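Local coordinates for ARO (armadillo repeats only protein) (Plasmodium falciparum Santa Lucia, PDB 5EWP) that probably acts as an armadillo-repeat protein-binding scaffold in moving rhoptries to the apical pole of the parasite and attaching them there, at residues C148-R153 / I198-D203; C123-G128 / K160-E165; S135-N140 / T173-L178; H49-D54 / A106-S111. One frame throughout, in Å; residues are numbered along the deposited sequence.

Contact 1: residues C148-R153 / I198-D203; sequences CAQTCR and IYHLED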
loop_
_atom_site.group_PDB
_atom_site.type_symbol
_atom_site.label_atom_id
_atom_site.label_comp_id
_atom_site.label_asym_id
_atom_site.label_seq_id
_atom_site.Cartn_x
_atom_site.Cartn_y
_atom_site.Cartn_z
ATOM N N CYS A 148 1.164 -0.637 -2.345
ATOM C CA CYS A 148 0.941 0.792 -2.521
ATOM C C CYS A 148 -0.306 1.049 -3.372
ATOM O O CYS A 148 -1.124 1.903 -3.035
ATOM C CB CYS A 148 2.153 1.448 -3.163
ATOM S SG CYS A 148 3.547 1.642 -2.004
ATOM N N ALA A 149 -0.462 0.277 -4.442
ATOM C CA ALA A 149 -1.622 0.419 -5.323
ATOM C C ALA A 149 -2.921 0.128 -4.576
ATOM O O ALA A 149 -3.900 0.864 -4.723
ATOM C CB ALA A 149 -1.490 -0.493 -6.539
ATOM N N GLN A 150 -2.922 -0.934 -3.774
ATOM C CA GLN A 150 -4.109 -1.308 -2.993
ATOM C C GLN A 150 -4.475 -0.219 -1.993
ATOM O O GLN A 150 -5.639 0.095 -1.821
ATOM C CB GLN A 150 -3.889 -2.628 -2.251
ATOM C CG GLN A 150 -5.128 -3.128 -1.489
ATOM C CD GLN A 150 -6.249 -3.564 -2.417
ATOM O OE1 GLN A 150 -7.387 -3.066 -2.339
ATOM N NE2 GLN A 150 -5.942 -4.506 -3.295
ATOM N N THR A 151 -3.478 0.335 -1.313
ATOM C CA THR A 151 -3.732 1.376 -0.321
ATOM C C THR A 151 -4.283 2.634 -0.981
ATOM O O THR A 151 -5.233 3.249 -0.484
ATOM C CB THR A 151 -2.445 1.694 0.467
ATOM O OG1 THR A 151 -1.926 0.460 0.953
ATOM C CG2 THR A 151 -2.750 2.582 1.668
ATOM N N CYS A 152 -3.691 3.013 -2.107
ATOM C CA CYS A 152 -4.234 4.130 -2.895
ATOM C C CYS A 152 -5.696 3.916 -3.227
ATOM O O CYS A 152 -6.510 4.830 -3.093
ATOM C CB CYS A 152 -3.468 4.321 -4.191
ATOM S SG CYS A 152 -1.835 5.038 -3.922
ATOM N N ARG A 153 -6.023 2.714 -3.691
ATOM C CA ARG A 153 -7.402 2.413 -4.070
ATOM C C ARG A 153 -8.320 2.462 -2.859
ATOM O O ARG A 153 -9.433 3.008 -2.932
ATOM C CB ARG A 153 -7.492 1.054 -4.755
ATOM C CG ARG A 153 -8.933 0.591 -5.062
ATOM C CD ARG A 153 -9.480 -0.299 -3.956
ATOM N NE ARG A 153 -10.889 -0.628 -4.169
ATOM C CZ ARG A 153 -11.695 -1.066 -3.212
ATOM N NH1 ARG A 153 -11.235 -1.213 -1.981
ATOM N NH2 ARG A 153 -12.962 -1.356 -3.483
ATOM N N ILE A 198 -6.355 -3.780 -12.839
ATOM C CA ILE A 198 -7.575 -3.666 -13.632
ATOM C C ILE A 198 -8.726 -3.263 -12.717
ATOM O O ILE A 198 -9.467 -2.323 -12.997
ATOM C CB ILE A 198 -7.937 -4.979 -14.333
ATOM C CG1 ILE A 198 -6.915 -5.302 -15.419
ATOM C CG2 ILE A 198 -9.338 -4.885 -14.957
ATOM C CD1 ILE A 198 -7.084 -6.688 -16.006
ATOM N N TYR A 199 -8.849 -3.971 -11.604
ATOM C CA TYR A 199 -9.917 -3.681 -10.649
ATOM C C TYR A 199 -9.764 -2.298 -10.026
ATOM O O TYR A 199 -10.749 -1.620 -9.749
ATOM C CB TYR A 199 -9.957 -4.756 -9.570
ATOM C CG TYR A 199 -10.289 -6.132 -10.098
ATOM C CD1 TYR A 199 -11.157 -6.305 -11.176
ATOM C CD2 TYR A 199 -9.733 -7.263 -9.514
ATOM C CE1 TYR A 199 -11.458 -7.580 -11.654
ATOM C CE2 TYR A 199 -10.026 -8.529 -9.981
ATOM C CZ TYR A 199 -10.879 -8.687 -11.044
ATOM O OH TYR A 199 -11.140 -9.965 -11.480
ATOM N N HIS A 200 -8.524 -1.879 -9.780
ATOM C CA HIS A 200 -8.306 -0.544 -9.240
ATOM C C HIS A 200 -8.789 0.533 -10.219
ATOM O O HIS A 200 -9.409 1.515 -9.818
ATOM C CB HIS A 200 -6.820 -0.323 -8.908
ATOM C CG HIS A 200 -6.282 -1.244 -7.852
ATOM N ND1 HIS A 200 -7.080 -1.833 -6.891
ATOM C CD2 HIS A 200 -5.019 -1.684 -7.614
ATOM C CE1 HIS A 200 -6.330 -2.584 -6.101
ATOM N NE2 HIS A 200 -5.078 -2.516 -6.521
ATOM N N LEU A 201 -8.478 0.353 -11.501
ATOM C CA LEU A 201 -8.884 1.310 -12.520
ATOM C C LEU A 201 -10.405 1.395 -12.637
ATOM O O LEU A 201 -10.961 2.484 -12.745
ATOM C CB LEU A 201 -8.258 0.939 -13.866
ATOM C CG LEU A 201 -6.749 1.195 -13.927
ATOM C CD1 LEU A 201 -6.123 0.499 -15.140
ATOM C CD2 LEU A 201 -6.461 2.696 -13.941
ATOM N N GLU A 202 -11.074 0.248 -12.585
ATOM C CA GLU A 202 -12.529 0.236 -12.576
ATOM C C GLU A 202 -13.073 1.008 -11.374
ATOM O O GLU A 202 -14.015 1.797 -11.511
ATOM C CB GLU A 202 -13.057 -1.200 -12.567
ATOM C CG GLU A 202 -12.850 -1.942 -13.878
ATOM C CD GLU A 202 -13.479 -3.324 -13.874
ATOM O OE1 GLU A 202 -13.500 -3.966 -12.802
ATOM O OE2 GLU A 202 -13.951 -3.769 -14.945
ATOM N N ASP A 203 -12.475 0.788 -10.201
ATOM C CA ASP A 203 -12.927 1.455 -8.984
ATOM C C ASP A 203 -12.711 2.959 -9.029
ATOM O O ASP A 203 -13.437 3.722 -8.386
ATOM C CB ASP A 203 -12.230 0.852 -7.758
ATOM C CG ASP A 203 -12.720 -0.556 -7.458
ATOM O OD1 ASP A 203 -13.716 -0.979 -8.094
ATOM O OD2 ASP A 203 -12.140 -1.234 -6.590
#
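Segments 148-153 and 198-203, of helices 142-156 and 192-205, run nearly parallel, their axes 10.3 Å apart at closest approach and inclined at 19°, and the imidazole of His-200 fills the gap between them. This is the tight part. With CG beside its own backbone N (chi1 -62°), the ring swings across to the other helix, where its CD2 meets the methyl of Ala-149 at 3.9 Å and the carbonyl O of Ala-149 lies over the rim of one face. The aliphatic part of Arg-153 packs along the other end of the ring, CG 3.6 Å from His-200 ND1. Gln-150 brings its terminal amide to the CE1 edge, the two planes almost perpendicular. The partly exposed side is held by charge: Arg-153, bent at chi2 (-94°), turns its guanidinium edge to Asp-203, and NE donates to the anti lone pair of OD2 at 2.8 Å. A weak second bond runs from Arg-153 NH2 to the same OD2 at 3.2 Å, so one carboxylate oxygen takes both. Next to the pair, Leu-175 of helix 171-177 packs against Ala-149 and His-200, helix 130-136 meets Cys-152, and helix 237-250 covers Ile-198 and Leu-201.

Contact 2: residues C123-G128 / K160-E165; sequences CMFESG and KKYKKE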
loop_
_atom_site.group_PDB
_atom_site.type_symbol
_atom_site.label_atom_id
_atom_site.label_comp_id
_atom_site.label_asym_id
_atom_site.label_seq_id
_atom_site.Cartn_x
_atom_site.Cartn_y
_atom_site.Cartn_z
ATOM N N CYS A 123 -7.927 9.523 7.214
ATOM C CA CYS A 123 -6.752 10.061 7.884
ATOM C C CYS A 123 -5.512 10.009 6.982
ATOM O O CYS A 123 -4.717 10.954 6.943
ATOM C CB CYS A 123 -6.492 9.308 9.185
ATOM S SG CYS A 123 -5.123 9.981 10.152
ATOM N N MET A 124 -5.343 8.914 6.251
ATOM C CA MET A 124 -4.207 8.823 5.336
ATOM C C MET A 124 -4.292 9.895 4.271
ATOM O O MET A 124 -3.290 10.524 3.951
ATOM C CB MET A 124 -4.132 7.453 4.677
ATOM C CG MET A 124 -3.852 6.350 5.664
ATOM S SD MET A 124 -3.777 4.771 4.815
ATOM C CE MET A 124 -3.976 3.701 6.231
ATOM N N PHE A 125 -5.486 10.128 3.732
ATOM C CA PHE A 125 -5.599 11.153 2.715
ATOM C C PHE A 125 -5.242 12.512 3.296
ATOM O O PHE A 125 -4.443 13.259 2.730
ATOM C CB PHE A 125 -7.001 11.222 2.104
ATOM C CG PHE A 125 -7.096 12.248 1.021
ATOM C CD1 PHE A 125 -6.716 11.936 -0.269
ATOM C CD2 PHE A 125 -7.484 13.553 1.310
ATOM C CE1 PHE A 125 -6.771 12.896 -1.267
ATOM C CE2 PHE A 125 -7.523 14.522 0.325
ATOM C CZ PHE A 125 -7.176 14.192 -0.963
ATOM N N GLU A 126 -5.847 12.824 4.435
ATOM C CA GLU A 126 -5.711 14.143 5.031
ATOM C C GLU A 126 -4.306 14.398 5.556
ATOM O O GLU A 126 -3.890 15.548 5.694
ATOM C CB GLU A 126 -6.744 14.317 6.141
ATOM C CG GLU A 126 -8.160 14.383 5.561
ATOM C CD GLU A 126 -9.241 14.640 6.599
ATOM O OE1 GLU A 126 -8.931 14.614 7.805
ATOM O OE2 GLU A 126 -10.409 14.863 6.195
ATOM N N SER A 127 -3.563 13.326 5.804
ATOM C CA SER A 127 -2.233 13.469 6.362
ATOM C C SER A 127 -1.154 13.447 5.282
ATOM O O SER A 127 0.033 13.549 5.602
ATOM C CB SER A 127 -1.983 12.374 7.404
ATOM O OG SER A 127 -2.969 12.403 8.426
ATOM N N GLY A 128 -1.559 13.313 4.018
ATOM C CA GLY A 128 -0.645 13.445 2.891
ATOM C C GLY A 128 0.068 12.185 2.406
ATOM O O GLY A 128 1.149 12.260 1.831
ATOM N N LYS A 160 -14.806 11.520 -4.265
ATOM C CA LYS A 160 -14.434 12.040 -5.575
ATOM C C LYS A 160 -13.228 12.977 -5.511
ATOM O O LYS A 160 -12.396 13.005 -6.433
ATOM C CB LYS A 160 -15.621 12.762 -6.219
ATOM C CG LYS A 160 -15.303 13.285 -7.602
ATOM C CD LYS A 160 -16.504 13.979 -8.238
ATOM C CE LYS A 160 -16.141 14.481 -9.626
ATOM N NZ LYS A 160 -17.307 15.024 -10.368
ATOM N N LYS A 161 -13.127 13.756 -4.433
ATOM C CA LYS A 161 -11.989 14.658 -4.284
ATOM C C LYS A 161 -10.684 13.885 -4.132
ATOM O O LYS A 161 -9.625 14.356 -4.561
ATOM C CB LYS A 161 -12.178 15.596 -3.094
ATOM C CG LYS A 161 -13.295 16.613 -3.302
ATOM C CD LYS A 161 -13.549 17.410 -2.039
ATOM C CE LYS A 161 -14.221 18.735 -2.354
ATOM N NZ LYS A 161 -13.305 19.630 -3.120
ATOM N N TYR A 162 -10.760 12.696 -3.538
ATOM C CA TYR A 162 -9.550 11.875 -3.360
ATOM C C TYR A 162 -9.087 11.350 -4.718
ATOM O O TYR A 162 -7.884 11.312 -5.008
ATOM C CB TYR A 162 -9.791 10.708 -2.403
ATOM C CG TYR A 162 -10.181 11.091 -0.993
ATOM C CD1 TYR A 162 -10.211 12.423 -0.576
ATOM C CD2 TYR A 162 -10.511 10.105 -0.069
ATOM C CE1 TYR A 162 -10.593 12.761 0.743
ATOM C CE2 TYR A 162 -10.882 10.425 1.235
ATOM C CZ TYR A 162 -10.917 11.745 1.633
ATOM O OH TYR A 162 -11.292 12.022 2.930
ATOM N N LYS A 163 -10.049 10.953 -5.550
ATOM C CA LYS A 163 -9.757 10.510 -6.913
ATOM C C LYS A 163 -9.140 11.635 -7.737
ATOM O O LYS A 163 -8.202 11.403 -8.503
ATOM C CB LYS A 163 -11.019 9.987 -7.602
ATOM C CG LYS A 163 -11.522 8.661 -7.049
ATOM C CD LYS A 163 -12.820 8.252 -7.707
ATOM C CE LYS A 163 -13.276 6.879 -7.255
ATOM N NZ LYS A 163 -14.545 6.517 -7.970
ATOM N N LYS A 164 -9.692 12.839 -7.614
ATOM C CA LYS A 164 -9.135 14.013 -8.298
ATOM C C LYS A 164 -7.681 14.256 -7.920
ATOM O O LYS A 164 -6.841 14.538 -8.787
ATOM C CB LYS A 164 -9.955 15.270 -7.990
ATOM C CG LYS A 164 -11.103 15.499 -8.951
ATOM C CD LYS A 164 -12.079 16.534 -8.415
ATOM C CE LYS A 164 -13.262 16.709 -9.357
ATOM N NZ LYS A 164 -14.070 17.913 -9.022
ATOM N N GLU A 165 -7.388 14.161 -6.625
ATOM C CA GLU A 165 -6.038 14.370 -6.127
ATOM C C GLU A 165 -5.112 13.255 -6.630
ATOM O O GLU A 165 -3.986 13.521 -7.079
ATOM C CB GLU A 165 -6.051 14.450 -4.597
ATOM C CG GLU A 165 -4.681 14.517 -3.920
ATOM C CD GLU A 165 -3.985 15.874 -4.041
ATOM O OE1 GLU A 165 -4.470 16.749 -4.783
ATOM O OE2 GLU A 165 -2.943 16.064 -3.376
HETATM O O HOH W 1 -11.061 14.516 3.690
#
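Phe-125 projects from the last turn of helix 118-126 toward helix 160-168. CB sits over the face of the Tyr-162 ring, 4.0 Å from the centroid and only 10° off the normal, a CH-pi contact. With CG anti to the backbone N (chi1 -178°), the ring then slides across the tyrosine: CG lies above the rim of the Tyr-162 face, and CD2 makes the closest approach, 3.3 Å to Tyr-162 CE1. CE2 faces Tyr-162 CD1 and CE1. On the other flank CD1 rests against Tyr-162 CD1 and CG, while CE1 moves on to the backbone side, near Tyr-162 CA and 3.7 Å from Glu-165 CB. At the tip, CZ still touches Tyr-162 CD1 but also Glu-165 CB, which meets the phenylalanine at its edge. The result is an offset stack of the Phe-125 and Tyr-162 rings, centroids 3.9 Å apart and planes 18° from parallel, with Tyr-162 CD1 over the centre of the Phe-125 ring. Glu-165 adds only its aliphatic CB and CG. Beside the tyrosine hydroxyl a water bridges the helices: it donates to Glu-126 OE2 at 2.6 Å and is hydrogen-bonded to Tyr-162 OH, also at 2.6 Å, in the plane of the tyrosine ring. Behind Phe-125 the helix closes in a Schellman motif at Gly-128, and Ser-127 OG bonds back to Cys-123 O. Ile-155 of helix 142-156 also packs on Phe-125, Met-124 turns to helices 87-95 and 100-113, and Lys-160 and Lys-163 lean on helix 213-220.

Contact 3: residues S135-N140 / T173-L178; sequences SGMKSN and TQLVNL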
loop_
_atom_site.group_PDB
_atom_site.type_symbol
_atom_site.label_atom_id
_atom_site.label_comp_id
_atom_site.label_asym_id
_atom_site.label_seq_id
_atom_site.Cartn_x
_atom_site.Cartn_y
_atom_site.Cartn_z
ATOM N N SER A 135 4.346 7.181 -5.491
ATOM C CA SER A 135 5.753 6.991 -5.809
ATOM C C SER A 135 6.143 5.518 -5.624
ATOM O O SER A 135 6.911 4.955 -6.419
ATOM C CB SER A 135 6.615 7.905 -4.929
ATOM O OG SER A 135 7.968 7.891 -5.339
ATOM N N GLY A 136 5.587 4.897 -4.586
ATOM C CA GLY A 136 5.854 3.503 -4.263
ATOM C C GLY A 136 5.398 2.505 -5.314
ATOM O O GLY A 136 5.940 1.408 -5.415
ATOM N N MET A 137 4.393 2.868 -6.105
ATOM C CA MET A 137 3.948 1.992 -7.187
ATOM C C MET A 137 5.015 1.843 -8.272
ATOM O O MET A 137 4.884 1.014 -9.171
ATOM C CB MET A 137 2.643 2.514 -7.812
ATOM C CG MET A 137 1.403 2.206 -6.989
ATOM S SD MET A 137 -0.083 2.665 -7.904
ATOM C CE MET A 137 -0.102 4.412 -7.566
ATOM N N LYS A 138 6.066 2.659 -8.195
ATOM C CA LYS A 138 7.142 2.577 -9.171
ATOM C C LYS A 138 8.184 1.524 -8.817
ATOM O O LYS A 138 9.018 1.175 -9.652
ATOM C CB LYS A 138 7.851 3.926 -9.309
ATOM C CG LYS A 138 6.983 5.071 -9.798
ATOM C CD LYS A 138 7.839 6.326 -9.961
ATOM C CE LYS A 138 7.020 7.504 -10.464
ATOM N NZ LYS A 138 7.858 8.734 -10.566
ATOM N N SER A 139 8.136 1.016 -7.592
ATOM C CA SER A 139 9.150 0.061 -7.133
ATOM C C SER A 139 9.228 -1.198 -7.990
ATOM O O SER A 139 8.211 -1.693 -8.465
ATOM C CB SER A 139 8.874 -0.336 -5.678
ATOM O OG SER A 139 9.718 -1.399 -5.259
ATOM N N ASN A 140 10.431 -1.756 -8.131
ATOM C CA ASN A 140 10.584 -3.020 -8.847
ATOM C C ASN A 140 10.218 -4.204 -7.977
ATOM O O ASN A 140 10.175 -5.342 -8.446
ATOM C CB ASN A 140 12.024 -3.230 -9.340
ATOM C CG ASN A 140 12.413 -2.303 -10.469
ATOM O OD1 ASN A 140 11.563 -1.795 -11.199
ATOM N ND2 ASN A 140 13.719 -2.112 -10.647
ATOM N N THR A 173 -1.244 7.306 -14.126
ATOM C CA THR A 173 -0.051 6.886 -14.852
ATOM C C THR A 173 0.584 5.650 -14.212
ATOM O O THR A 173 0.857 4.664 -14.894
ATOM C CB THR A 173 0.989 8.011 -14.919
ATOM O OG1 THR A 173 0.375 9.196 -15.448
ATOM C CG2 THR A 173 2.167 7.596 -15.806
ATOM N N GLN A 174 0.784 5.688 -12.897
ATOM C CA GLN A 174 1.422 4.569 -12.221
ATOM C C GLN A 174 0.541 3.321 -12.235
ATOM O O GLN A 174 1.037 2.216 -12.446
ATOM C CB GLN A 174 1.791 4.943 -10.791
ATOM C CG GLN A 174 2.813 6.035 -10.709
ATOM C CD GLN A 174 3.975 5.801 -11.653
ATOM O OE1 GLN A 174 4.559 4.718 -11.683
ATOM N NE2 GLN A 174 4.299 6.812 -12.447
ATOM N N LEU A 175 -0.767 3.484 -12.017
ATOM C CA LEU A 175 -1.659 2.333 -12.062
ATOM C C LEU A 175 -1.666 1.654 -13.403
ATOM O O LEU A 175 -1.653 0.424 -13.497
ATOM C CB LEU A 175 -3.106 2.722 -11.738
ATOM C CG LEU A 175 -3.607 2.706 -10.318
ATOM C CD1 LEU A 175 -5.131 2.960 -10.340
ATOM C CD2 LEU A 175 -3.266 1.351 -9.696
ATOM N N VAL A 176 -1.733 2.468 -14.451
ATOM C CA VAL A 176 -1.785 1.943 -15.800
ATOM C C VAL A 176 -0.485 1.201 -16.089
ATOM O O VAL A 176 -0.491 0.151 -16.726
ATOM C CB VAL A 176 -2.051 3.062 -16.832
ATOM C CG1 VAL A 176 -1.809 2.566 -18.249
ATOM C CG2 VAL A 176 -3.482 3.566 -16.690
ATOM N N ASN A 177 0.631 1.723 -15.590
ATOM C CA ASN A 177 1.906 1.031 -15.740
ATOM C C ASN A 177 1.946 -0.331 -15.059
ATOM O O ASN A 177 2.680 -1.226 -15.487
ATOM C CB ASN A 177 3.050 1.885 -15.200
ATOM C CG ASN A 177 3.360 3.063 -16.092
ATOM O OD1 ASN A 177 2.778 3.210 -17.169
ATOM N ND2 ASN A 177 4.282 3.912 -15.653
ATOM N N LEU A 178 1.148 -0.511 -14.014
ATOM C CA LEU A 178 1.095 -1.811 -13.358
ATOM C C LEU A 178 0.441 -2.861 -14.249
ATOM O O LEU A 178 0.541 -4.051 -13.973
ATOM C CB LEU A 178 0.354 -1.726 -12.014
ATOM C CG LEU A 178 1.071 -0.905 -10.930
ATOM C CD1 LEU A 178 0.299 -0.869 -9.612
ATOM C CD2 LEU A 178 2.458 -1.421 -10.710
HETATM O O HOH W 2 3.872 1.681 -11.717
#
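Gln-174 is the first residue of 173-178 to meet the end of helix 130-136 and the turn behind it. Its CB packs against Met-137, 3.8 Å from the CE methyl and nearly as close to CB. The chain then bends at chi2 (-46°) and brings its amide against Lys-138, whose extended aliphatic stem crosses it obliquely: CG lies 3.1 Å from Gln-174 OE1, and CE lies 3.4 Å from Gln-174 NE2. The lysine thus contributes methylenes here. A water lies within hydrogen-bonding distance of both Gln-174 O and Met-137 O, 2.8 Å from the latter, and can bridge the two segments, though it has more acceptors nearby than protons. Each segment lies at the C-terminal end of a short helix, and 136-139 forms a type I beta turn; such stacking of short helices is consistent with the armadillo superhelix named for this protein. Leu-175 leaves its backbone away from 135-140, yet its CD2 comes back to Met-137 SD at 3.9 Å, where Phe-166 of helix 160-168 packs on both side chains. Leu-178 closes the segment, crossing Met-137 at about a right angle. Its CD1 meets Met-137 SD beside Leu-175 CD2, again at 3.9 Å, so the two leucine methyls sit side by side against the sulfur, while its CD2 lies against Met-137 O. Ala-149 of helix 142-156 touches both Met-137 and Leu-178.

Contact 4: residues H49-D54 / A106-S111; sequences HPWAAD and AVVALS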
loop_
_atom_site.group_PDB
_atom_site.type_symbol
_atom_site.label_atom_id
_atom_site.label_comp_id
_atom_site.label_asym_id
_atom_site.label_seq_id
_atom_site.Cartn_x
_atom_site.Cartn_y
_atom_site.Cartn_z
ATOM N N HIS A 49 8.815 -11.255 7.082
ATOM C CA HIS A 49 7.840 -10.800 6.099
ATOM C C HIS A 49 8.359 -11.196 4.720
ATOM O O HIS A 49 9.562 -11.222 4.510
ATOM C CB HIS A 49 7.634 -9.278 6.226
ATOM C CG HIS A 49 6.629 -8.711 5.276
ATOM N ND1 HIS A 49 6.919 -8.442 3.954
ATOM C CD2 HIS A 49 5.332 -8.368 5.455
ATOM C CE1 HIS A 49 5.846 -7.947 3.366
ATOM N NE2 HIS A 49 4.866 -7.897 4.253
ATOM N N PRO A 50 7.451 -11.520 3.781
ATOM C CA PRO A 50 7.932 -12.051 2.499
ATOM C C PRO A 50 8.697 -11.075 1.593
ATOM O O PRO A 50 9.464 -11.554 0.764
ATOM C CB PRO A 50 6.647 -12.518 1.807
ATOM C CG PRO A 50 5.541 -11.805 2.479
ATOM C CD PRO A 50 5.980 -11.530 3.877
ATOM N N TRP A 51 8.530 -9.762 1.734
ATOM C CA TRP A 51 9.277 -8.852 0.869
ATOM C C TRP A 51 9.867 -7.612 1.564
ATOM O O TRP A 51 10.792 -7.004 1.030
ATOM C CB TRP A 51 8.400 -8.423 -0.322
ATOM C CG TRP A 51 7.131 -7.699 0.005
ATOM C CD1 TRP A 51 5.864 -8.227 0.038
ATOM C CD2 TRP A 51 6.991 -6.303 0.306
ATOM N NE1 TRP A 51 4.949 -7.241 0.368
ATOM C CE2 TRP A 51 5.620 -6.053 0.531
ATOM C CE3 TRP A 51 7.902 -5.238 0.413
ATOM C CZ2 TRP A 51 5.129 -4.783 0.852
ATOM C CZ3 TRP A 51 7.414 -3.976 0.740
ATOM C CH2 TRP A 51 6.040 -3.764 0.954
ATOM N N ALA A 52 9.343 -7.227 2.728
ATOM C CA ALA A 52 9.842 -6.029 3.420
ATOM C C ALA A 52 11.291 -6.228 3.862
ATOM O O ALA A 52 11.645 -7.283 4.377
ATOM C CB ALA A 52 8.971 -5.705 4.620
ATOM N N ALA A 53 12.124 -5.215 3.663
ATOM C CA ALA A 53 13.524 -5.283 4.098
ATOM C C ALA A 53 13.623 -5.499 5.604
ATOM O O ALA A 53 12.826 -4.956 6.364
ATOM C CB ALA A 53 14.253 -4.022 3.696
ATOM N N ASP A 54 14.593 -6.298 6.049
ATOM C CA ASP A 54 14.763 -6.531 7.490
ATOM C C ASP A 54 14.918 -5.234 8.297
ATOM O O ASP A 54 15.732 -4.372 7.947
ATOM C CB ASP A 54 15.988 -7.411 7.745
ATOM C CG ASP A 54 15.834 -8.808 7.176
ATOM O OD1 ASP A 54 14.688 -9.241 6.945
ATOM O OD2 ASP A 54 16.873 -9.456 6.935
ATOM N N ALA A 106 6.496 0.878 6.901
ATOM C CA ALA A 106 5.407 1.862 6.844
ATOM C C ALA A 106 4.381 1.518 5.773
ATOM O O ALA A 106 3.181 1.643 5.998
ATOM C CB ALA A 106 5.979 3.289 6.597
ATOM N N VAL A 107 4.844 1.093 4.605
ATOM C CA VAL A 107 3.931 0.668 3.553
ATOM C C VAL A 107 3.108 -0.544 3.993
ATOM O O VAL A 107 1.886 -0.560 3.827
ATOM C CB VAL A 107 4.700 0.332 2.253
ATOM C CG1 VAL A 107 3.814 -0.431 1.279
ATOM C CG2 VAL A 107 5.226 1.617 1.616
ATOM N N VAL A 108 3.767 -1.553 4.562
ATOM C CA VAL A 108 3.029 -2.719 5.052
ATOM C C VAL A 108 1.984 -2.314 6.110
ATOM O O VAL A 108 0.811 -2.716 6.008
ATOM C CB VAL A 108 3.978 -3.782 5.639
ATOM C CG1 VAL A 108 3.169 -4.908 6.305
ATOM C CG2 VAL A 108 4.890 -4.324 4.531
ATOM N N ALA A 109 2.385 -1.501 7.087
ATOM C CA ALA A 109 1.445 -1.060 8.139
ATOM C C ALA A 109 0.256 -0.319 7.542
ATOM O O ALA A 109 -0.895 -0.615 7.866
ATOM C CB ALA A 109 2.131 -0.159 9.167
ATOM N N LEU A 110 0.544 0.652 6.689
ATOM C CA LEU A 110 -0.528 1.468 6.101
ATOM C C LEU A 110 -1.443 0.632 5.224
ATOM O O LEU A 110 -2.651 0.866 5.184
ATOM C CB LEU A 110 0.064 2.638 5.304
ATOM C CG LEU A 110 0.722 3.725 6.169
ATOM C CD1 LEU A 110 1.544 4.651 5.310
ATOM C CD2 LEU A 110 -0.332 4.541 6.937
ATOM N N SER A 111 -0.893 -0.356 4.525
ATOM C CA SER A 111 -1.748 -1.161 3.659
ATOM C C SER A 111 -2.750 -1.959 4.493
ATOM O O SER A 111 -3.924 -2.019 4.142
ATOM C CB SER A 111 -0.924 -2.087 2.759
ATOM O OG SER A 111 -0.223 -3.059 3.505
#
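Residues 49-54 run as an irregular coil past helix 100-113, the CA atoms coming nearest at Ala-52 and Val-108, 7.7 Å apart. Val-108 carries the contact. Its CG2, which lies beside the backbone N, meets three side chains of the loop: His-49 NE2 at 3.6 Å, Trp-51 CZ2 at 3.7 Å and Ala-52 CB at 4.3 Å. Both rings reach the valine tip to tip. Val-107 adds its CG1, which meets the Trp-51 ring at its edge, 4.0 Å from CH2. His-49 places CG anti to its backbone N (chi1 -179°), and with chi2 at -80° its ND1 faces back to the chain and accepts two nearly straight hydrogen bonds, from Trp-51 N and Ala-52 N, each at 3.0 Å and tilted out of the imidazole plane. Two donors on ND1 imply that this nitrogen is unprotonated, so a neutral ring would carry its proton on NE2. Trp-51 takes the crowded chi1 position (60°), which sets one face of the indole against the CE1 end of the imidazole, His-49 CE1 lying 3.2 Å above the indole plane near its rim. His-104 of helix 100-113 packs edge-to-face on Trp-51 and accepts a hydrogen bond from Ala-53 N at ND1, and Met-144 of helix 142-156 touches Trp-51 and Val-107. A long inter-helix segment is thereby laid against helix 100-113 of the armadillo-type helical stack.

Overall arrangement
Along the chain contact 4 closes first; contacts 2, 3 and 1 follow with interleaved segments, each joining helices or turns distant in sequence. Helix 142-156 connects them: it carries one side of contact 1 and touches the other three. Contacts 1 and 3 are neighbours, centres 11 Å apart, meeting also where Cys-148 packs on Gly-136 and Leu-201 on Leu-175. Contact 2 lies 14 Å from contact 1 and is tied to it by Lys-163 NZ and Asp-203 O. Contacts 2 and 4 are the most distant, about 22 Å between centres, yet Met-124 touches Leu-110. Such stepwise stacking of helices builds one continuous armadillo-type solenoid, consistent with a scaffold that binds protein partners.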